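Alpha,alpha-trehalose-phosphate synthase (UDP-forming) (Burkholderia multivorans, PDB 5UOF) is a glycosyltransferase family 20 enzyme of the GT-B fold, built from two Rossmann-like domains that face each other across a cleft. Local coordinates at residues 233-238 with 374-379. Residues are numbered along the deposited sequence; the frame is centred on the assembly and turned at random.
Sequences YPIGVY and MNLVAK
K379 reaches from the helix 376-384 to the carbonyl of I235, joining the two Rossmann-like halves of this GT-B glycosyltransferase. Residues 233-238 form the link that leaves strand 226-232 of one sheet and runs into helix 239-248; residues 374-379 follow strand 364-367 of the other sheet and enter their helix.

The polar part is a single hydrogen bond, K379 NZ to I235 O at 2.8 Å. The ammonium sits above the carbonyl plane, 45° out of it. Beyond CG the lysine chain is extended, and its CD and CE also lie close to the same oxygen. E404 forms a salt bridge with NZ, so the buried ammonium has both a charged partner and a backbone one. Two carbons of the helix-side segment come up to this carbonyl oxygen as well: M374 CG lies 3.7 Å from I235 O, and L376 CD2 comes against that oxygen too.

The apolar contacts run along the segment from P234 to V237. M374 is bent at chi2 and chi3, both near +55°, a fold that brings CE to the CA-CB edge of the P234 ring, 3.7 Å from P234 CB. L376 CD2 meets I235 CG2 at 4.1 Å. V237 CG1 touches K379 CB (4.0 Å) and L376 CD2 (4.2 Å).

At the helix start N375 is the N-cap. Its OD1 accepts from A378 N at 2.9 Å, the donor lying in the carboxamide plane, while D372 OD2 takes a hydrogen bond from N375 ND2 on the same amide.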
# COMPACT_ATOMS: atom_id res chain seq x y z
N TYR A 233 10.89 -18.05 7.40
CA TYR A 233 11.64 -18.47 8.59
C TYR A 233 11.37 -17.43 9.67
O TYR A 233 12.20 -16.54 9.90
CB TYR A 233 13.15 -18.54 8.32
CG TYR A 233 13.59 -19.30 7.07
CD1 TYR A 233 13.52 -18.71 5.82
CD2 TYR A 233 14.12 -20.58 7.16
CE1 TYR A 233 13.93 -19.39 4.68
CE2 TYR A 233 14.55 -21.27 6.03
CZ TYR A 233 14.45 -20.66 4.79
OH TYR A 233 14.86 -21.32 3.67
N PRO A 234 10.20 -17.46 10.30
CA PRO A 234 9.87 -16.44 11.32
C PRO A 234 10.86 -16.46 12.48
O PRO A 234 11.14 -17.51 13.05
CB PRO A 234 8.46 -16.84 11.78
CG PRO A 234 8.26 -18.26 11.32
CD PRO A 234 9.07 -18.38 10.05
N ILE A 235 11.40 -15.29 12.81
CA ILE A 235 12.42 -15.19 13.86
C ILE A 235 11.75 -15.24 15.22
O ILE A 235 10.82 -14.46 15.50
CB ILE A 235 13.23 -13.89 13.70
CG1 ILE A 235 14.05 -13.91 12.41
CG2 ILE A 235 14.16 -13.69 14.91
CD1 ILE A 235 14.99 -12.72 12.26
N GLY A 236 12.23 -16.12 16.09
CA GLY A 236 11.72 -16.25 17.43
C GLY A 236 12.70 -15.76 18.48
O GLY A 236 13.65 -15.01 18.20
N VAL A 237 12.46 -16.18 19.72
CA VAL A 237 13.27 -15.79 20.86
C VAL A 237 13.62 -17.05 21.65
O VAL A 237 13.31 -18.16 21.21
CB VAL A 237 12.54 -14.77 21.76
CG1 VAL A 237 12.19 -13.52 20.96
CG2 VAL A 237 11.28 -15.40 22.36
N TYR A 238 14.27 -16.89 22.80
CA TYR A 238 14.45 -18.01 23.72
C TYR A 238 13.57 -17.75 24.94
O TYR A 238 13.99 -17.08 25.89
CB TYR A 238 15.91 -18.19 24.13
CG TYR A 238 16.79 -18.72 23.02
CD1 TYR A 238 16.59 -19.99 22.49
CD2 TYR A 238 17.85 -17.96 22.52
CE1 TYR A 238 17.41 -20.48 21.48
CE2 TYR A 238 18.66 -18.45 21.51
CZ TYR A 238 18.44 -19.71 20.99
OH TYR A 238 19.25 -20.22 19.99
N MET A 374 7.97 -8.55 11.97
CA MET A 374 7.77 -9.60 12.97
C MET A 374 7.30 -8.97 14.27
O MET A 374 6.13 -9.13 14.64
CB MET A 374 9.07 -10.41 13.16
CG MET A 374 8.99 -11.51 14.23
SD MET A 374 7.60 -12.65 13.97
CE MET A 374 7.93 -13.26 12.31
N ASN A 375 8.20 -8.23 14.93
CA ASN A 375 8.06 -7.56 16.22
C ASN A 375 8.46 -8.51 17.34
O ASN A 375 7.65 -9.31 17.83
CB ASN A 375 6.66 -7.00 16.49
CG ASN A 375 6.68 -6.00 17.61
OD1 ASN A 375 6.90 -6.37 18.76
ND2 ASN A 375 6.51 -4.72 17.29
N LEU A 376 9.72 -8.41 17.77
CA LEU A 376 10.20 -9.26 18.84
C LEU A 376 9.76 -8.78 20.22
O LEU A 376 9.72 -9.59 21.15
CB LEU A 376 11.73 -9.37 18.77
CG LEU A 376 12.25 -10.01 17.47
CD1 LEU A 376 13.76 -9.92 17.38
CD2 LEU A 376 11.79 -11.46 17.34
N VAL A 377 9.42 -7.50 20.37
CA VAL A 377 8.87 -7.05 21.65
C VAL A 377 7.62 -7.84 22.00
O VAL A 377 7.43 -8.22 23.16
CB VAL A 377 8.61 -5.53 21.63
CG1 VAL A 377 7.66 -5.12 22.74
CG2 VAL A 377 9.94 -4.78 21.76
N ALA A 378 6.76 -8.13 21.01
CA ALA A 378 5.57 -8.93 21.31
C ALA A 378 5.94 -10.30 21.88
O ALA A 378 5.33 -10.77 22.85
CB ALA A 378 4.70 -9.08 20.06
N LYS A 379 6.96 -10.95 21.31
CA LYS A 379 7.36 -12.27 21.78
C LYS A 379 8.05 -12.17 23.14
O LYS A 379 7.80 -13.01 24.03
CB LYS A 379 8.27 -12.94 20.74
CG LYS A 379 7.57 -13.12 19.37
CD LYS A 379 8.35 -14.02 18.43
CE LYS A 379 7.52 -14.35 17.17
NZ LYS A 379 8.24 -15.29 16.23